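PDB 4NJ5: histone-lysine N-methyltransferase family member SUVH9 from Arabidopsis thaliana, which acts in RNA-directed DNA methylation and gene silencing, probably binding methylated DNA and recruiting RNA polymerase V, although it lacks methyltransferase activity. Local coordinates for residues 100-104 with 139-143; 164-168 with 199-203. All coordinates share one frame. Numbering follows the deposited sequence.

Contact 1: residues 100-104 with 139-143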
loop_
_atom_site.group_PDB
_atom_site.type_symbol
_atom_site.label_atom_id
_atom_site.label_comp_id
_atom_site.label_asym_id
_atom_site.label_seq_id
_atom_site.Cartn_x
_atom_site.Cartn_y
_atom_site.Cartn_z
ATOM N N GLN A 100 9.764 -15.238 -13.679
ATOM C CA GLN A 100 8.987 -16.446 -13.967
ATOM C C GLN A 100 9.620 -17.708 -13.392
ATOM O O GLN A 100 9.115 -18.812 -13.600
ATOM C CB GLN A 100 8.793 -16.635 -15.469
ATOM C CG GLN A 100 7.927 -15.597 -16.142
ATOM C CD GLN A 100 7.703 -15.925 -17.602
ATOM O OE1 GLN A 100 8.145 -15.195 -18.490
ATOM N NE2 GLN A 100 7.023 -17.037 -17.860
ATOM N N SER A 101 10.729 -17.548 -12.682
ATOM C CA SER A 101 11.433 -18.688 -12.113
ATOM C C SER A 101 11.411 -18.618 -10.596
ATOM O O SER A 101 11.408 -17.533 -10.017
ATOM C CB SER A 101 12.880 -18.727 -12.605
ATOM O OG SER A 101 12.939 -18.677 -14.018
ATOM N N GLY A 102 11.399 -19.780 -9.954
ATOM C CA GLY A 102 11.411 -19.838 -8.507
ATOM C C GLY A 102 12.763 -19.452 -7.938
ATOM O O GLY A 102 12.849 -18.695 -6.972
ATOM N N ILE A 103 13.826 -19.966 -8.547
ATOM C CA ILE A 103 15.171 -19.735 -8.043
ATOM C C ILE A 103 15.894 -18.634 -8.805
ATOM O O ILE A 103 16.009 -18.688 -10.030
ATOM C CB ILE A 103 16.027 -21.012 -8.133
ATOM C CG1 ILE A 103 15.324 -22.178 -7.435
ATOM C CG2 ILE A 103 17.417 -20.768 -7.549
ATOM C CD1 ILE A 103 15.796 -23.534 -7.910
ATOM N N ASP A 104 16.381 -17.637 -8.075
ATOM C CA ASP A 104 17.318 -16.679 -8.642
ATOM C C ASP A 104 18.713 -16.968 -8.082
ATOM O O ASP A 104 18.859 -17.345 -6.913
ATOM C CB ASP A 104 16.891 -15.246 -8.330
ATOM C CG ASP A 104 17.702 -14.221 -9.099
ATOM O OD1 ASP A 104 18.347 -14.612 -10.094
ATOM O OD2 ASP A 104 17.690 -13.029 -8.721
ATOM N N TYR A 139 11.263 -27.143 -0.222
ATOM C CA TYR A 139 11.279 -26.490 -1.525
ATOM C C TYR A 139 11.670 -27.434 -2.658
ATOM O O TYR A 139 12.676 -28.136 -2.576
ATOM C CB TYR A 139 12.236 -25.296 -1.490
ATOM C CG TYR A 139 12.136 -24.396 -2.697
ATOM C CD1 TYR A 139 11.192 -23.378 -2.751
ATOM C CD2 TYR A 139 12.981 -24.563 -3.782
ATOM C CE1 TYR A 139 11.097 -22.553 -3.853
ATOM C CE2 TYR A 139 12.893 -23.745 -4.888
ATOM C CZ TYR A 139 11.952 -22.743 -4.919
ATOM O OH TYR A 139 11.871 -21.927 -6.023
ATOM N N THR A 140 10.874 -27.437 -3.723
ATOM C CA THR A 140 11.157 -28.272 -4.882
ATOM C C THR A 140 11.930 -27.500 -5.946
ATOM O O THR A 140 11.586 -26.364 -6.271
ATOM C CB THR A 140 9.865 -28.824 -5.507
ATOM O OG1 THR A 140 9.105 -29.509 -4.504
ATOM C CG2 THR A 140 10.194 -29.787 -6.634
ATOM N N GLY A 141 12.976 -28.122 -6.485
ATOM C CA GLY A 141 13.771 -27.526 -7.545
ATOM C C GLY A 141 12.977 -27.282 -8.814
ATOM O O GLY A 141 11.830 -27.714 -8.931
ATOM N N GLN A 142 13.592 -26.599 -9.775
ATOM C CA GLN A 142 12.892 -26.199 -10.994
ATOM C C GLN A 142 13.424 -26.907 -12.241
ATOM O O GLN A 142 14.297 -27.770 -12.160
ATOM C CB GLN A 142 12.981 -24.681 -11.181
ATOM C CG GLN A 142 14.383 -24.183 -11.515
ATOM C CD GLN A 142 14.516 -22.674 -11.399
ATOM O OE1 GLN A 142 13.662 -22.007 -10.818
ATOM N NE2 GLN A 142 15.596 -22.132 -11.951
ATOM N N GLY A 143 12.878 -26.534 -13.394
ATOM C CA GLY A 143 13.340 -27.053 -14.667
ATOM C C GLY A 143 12.597 -28.289 -15.133
ATOM O O GLY A 143 12.045 -29.041 -14.325
HETATM O O HOH W 1 16.540 -19.026 -12.547
#
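Ser101 makes the first, light touch: its CB lies 3.8 Å from OE1 of Gln142, while its carbonyl oxygen is taken by Arg87. At Gly102 the chain passes close over the end of Tyr139, with Gly102 C 3.3 Å from the phenolic OH. An ideal CB here would sit only 2.3 Å from that oxygen, so the approach depends on glycine. Gly102 also pairs through its backbone with Ile122 on strand 117-124.

Ile103, where the strand begins, contributes both its backbone and its side chain. Its N donates a nearly straight hydrogen bond to Gln142 OE1 (3.1 Å, 167°). Its side chain points at the other segment, with CG1 3.9 Å from CE2 of the Tyr139 ring and CD1 4.5 Å from Gly141 CA. Water 1 donates to Ile103 O at 2.6 Å and accepts a weak bond from Gln142 NE2 at 3.3 Å. The CA-to-CB bond of Asp104 points away; its OD1 forms a salt bridge with Lys69 and a hydrogen bond with His98.

The two strands are not partners in the sheet of this PUA-like SRA domain: 103-106 pairs with 117-124, and 136-140 with 212-220. Between them, a buried Ile-Tyr pair fills the inner part, and the side-chain amide of Gln142 substitutes for a strand neighbour: OE1 receives the peptide NH of Ile103, while NE2 is linked, weakly, to the same residue's carbonyl through water.

Contact 2: residues 164-168 with 199-203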
loop_
_atom_site.group_PDB
_atom_site.type_symbol
_atom_site.label_atom_id
_atom_site.label_comp_id
_atom_site.label_asym_id
_atom_site.label_seq_id
_atom_site.Cartn_x
_atom_site.Cartn_y
_atom_site.Cartn_z
ATOM N N MET A 164 21.213 -23.925 -5.665
ATOM C CA MET A 164 20.621 -24.219 -4.364
ATOM C C MET A 164 21.559 -25.119 -3.569
ATOM O O MET A 164 21.868 -24.840 -2.406
ATOM C CB MET A 164 19.257 -24.903 -4.525
ATOM C CG MET A 164 18.159 -24.020 -5.099
ATOM S SD MET A 164 17.644 -22.696 -3.985
ATOM C CE MET A 164 16.749 -23.615 -2.734
ATOM N N GLU A 165 22.011 -26.196 -4.209
ATOM C CA GLU A 165 22.961 -27.125 -3.601
ATOM C C GLU A 165 24.195 -26.403 -3.064
ATOM O O GLU A 165 24.617 -26.609 -1.925
ATOM C CB GLU A 165 23.355 -28.195 -4.627
ATOM C CG GLU A 165 24.766 -28.741 -4.480
ATOM C CD GLU A 165 24.924 -29.648 -3.280
ATOM O OE1 GLU A 165 23.918 -30.247 -2.843
ATOM O OE2 GLU A 165 26.060 -29.766 -2.778
ATOM N N ARG A 166 24.758 -25.544 -3.899
ATOM C CA ARG A 166 25.947 -24.797 -3.539
ATOM C C ARG A 166 25.685 -23.839 -2.379
ATOM O O ARG A 166 26.534 -23.669 -1.502
ATOM C CB ARG A 166 26.474 -24.028 -4.750
ATOM C CG ARG A 166 27.763 -24.594 -5.311
ATOM C CD ARG A 166 27.647 -26.079 -5.627
ATOM N NE ARG A 166 28.949 -26.736 -5.561
ATOM C CZ ARG A 166 29.389 -27.416 -4.507
ATOM N NH1 ARG A 166 28.620 -27.550 -3.435
ATOM N NH2 ARG A 166 30.593 -27.972 -4.529
ATOM N N SER A 167 24.510 -23.218 -2.372
ATOM C CA SER A 167 24.151 -22.323 -1.279
ATOM C C SER A 167 24.005 -23.090 0.029
ATOM O O SER A 167 24.337 -22.568 1.095
ATOM C CB SER A 167 22.882 -21.531 -1.600
ATOM O OG SER A 167 23.186 -20.412 -2.416
ATOM N N MET A 168 23.517 -24.327 -0.050
ATOM C CA MET A 168 23.516 -25.188 1.128
ATOM C C MET A 168 24.943 -25.417 1.583
ATOM O O MET A 168 25.261 -25.290 2.765
ATOM C CB MET A 168 22.874 -26.546 0.847
ATOM C CG MET A 168 23.039 -27.518 2.013
ATOM S SD MET A 168 22.391 -29.171 1.709
ATOM C CE MET A 168 23.481 -29.717 0.396
ATOM N N ILE A 199 19.668 -23.109 3.619
ATOM C CA ILE A 199 19.399 -24.450 3.126
ATOM C C ILE A 199 20.239 -25.416 3.942
ATOM O O ILE A 199 21.465 -25.349 3.917
ATOM C CB ILE A 199 19.751 -24.587 1.633
ATOM C CG1 ILE A 199 19.168 -23.416 0.837
ATOM C CG2 ILE A 199 19.242 -25.911 1.086
ATOM C CD1 ILE A 199 19.684 -23.327 -0.581
ATOM N N VAL A 200 19.585 -26.304 4.683
ATOM C CA VAL A 200 20.302 -27.160 5.625
ATOM C C VAL A 200 20.302 -28.624 5.212
ATOM O O VAL A 200 20.934 -29.459 5.864
ATOM C CB VAL A 200 19.714 -27.050 7.040
ATOM C CG1 VAL A 200 19.703 -25.598 7.491
ATOM C CG2 VAL A 200 18.310 -27.636 7.073
ATOM N N ASP A 201 19.586 -28.933 4.135
ATOM C CA ASP A 201 19.539 -30.297 3.621
ATOM C C ASP A 201 19.037 -30.333 2.181
ATOM O O ASP A 201 18.290 -29.460 1.756
ATOM C CB ASP A 201 18.670 -31.185 4.514
ATOM C CG ASP A 201 18.938 -32.659 4.297
ATOM O OD1 ASP A 201 19.956 -32.983 3.653
ATOM O OD2 ASP A 201 18.138 -33.493 4.772
ATOM N N SER A 202 19.464 -31.344 1.431
ATOM C CA SER A 202 19.025 -31.513 0.050
ATOM C C SER A 202 19.006 -32.988 -0.315
ATOM O O SER A 202 19.797 -33.772 0.212
ATOM C CB SER A 202 19.956 -30.775 -0.907
ATOM O OG SER A 202 21.171 -31.486 -1.066
ATOM N N TRP A 203 18.113 -33.368 -1.222
ATOM C CA TRP A 203 18.033 -34.764 -1.633
ATOM C C TRP A 203 17.327 -34.963 -2.968
ATOM O O TRP A 203 16.661 -34.060 -3.474
ATOM C CB TRP A 203 17.358 -35.607 -0.544
ATOM C CG TRP A 203 15.902 -35.309 -0.351
ATOM C CD1 TRP A 203 14.851 -35.991 -0.889
ATOM C CD2 TRP A 203 15.335 -34.256 0.441
ATOM N NE1 TRP A 203 13.665 -35.430 -0.483
ATOM C CE2 TRP A 203 13.934 -34.365 0.334
ATOM C CE3 TRP A 203 15.874 -33.235 1.229
ATOM C CZ2 TRP A 203 13.065 -33.489 0.986
ATOM C CZ3 TRP A 203 15.009 -32.367 1.876
ATOM C CH2 TRP A 203 13.621 -32.500 1.750
HETATM O O HOH W 2 22.266 -21.701 2.636
HETATM O O HOH W 3 23.844 -24.536 5.245
#
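Helix 164-168 crosses strand 199-203 with axes 7.8 Å apart at closest and N-to-C directions 123° from each other. The backbones converge toward the end of the helical segment: CA of Glu165 is 6.9 Å from CA of Ser202, but CA of Met168 is just 4.6 Å from CA of Ile199. At that tight end Met168 CA makes a CA-H...O contact with Ile199 O (3.5 Å). Two waters bridge the main chains: water 2 donates to Ser167 O (2.7 Å) and accepts from Ile199 N (3.1 Å), and water 3 donates to both Met168 O (3.0 Å) and Ile199 O (2.8 Å).

Ile199 is the apolar centre. Its CD1 lies 3.7 Å from Met164 CE and 3.8 Å from Ser167 CB, and its CG2 meets Met168 CB at 3.7 Å; CD1 also sits close against the helix backbone, 3.2 Å from Met164 O. This is helix-on-sheet packing in the PUA-like SRA domain, with helix 159-169 seated against the curled sheet; Met164 also reaches Val121 and Tyr139, and Ser167 OG bonds to Ala118 O of strand 117-124. Val200 and Asp201 both turn their side chains away and both form backbone hydrogen bonds with Arg217, consistent with a classic beta bulge. Ser202 then faces the helix again.

Met168 runs along the strand with its first two torsions trans, its SD 3.6 Å from Asp201 C; a p chi3 turns the CE methyl, 3.3 Å from Ser202 OG. Ser202 OG and Glu165 OE1 are 3.5 Å apart, a weak hydrogen bond at best, and Glu165 OE2 forms a salt bridge with Arg166 NH1 (3.4 Å) through charge alone.

From the N terminus, the chain enters contact 1 at 100-104, runs through strand 117-124 and closes that loop at 139-143. Helix 159-169 then opens contact 2, and the chain passes along strand 174-180 before 199-203 closes it. The two loops stand in series, neither nested nor crossed, both within the SRA domain, with centres about 13 Å apart. Met164 joins them: its CG lies 3.7 Å from Ile103 CD1, and its CE 4.0 Å from Tyr139 CD2. Contact 1 thus brings together strands 103-106 and 136-140, contact 2 fixes the helix on strand 190-206, and one apolar core runs from the first to the second.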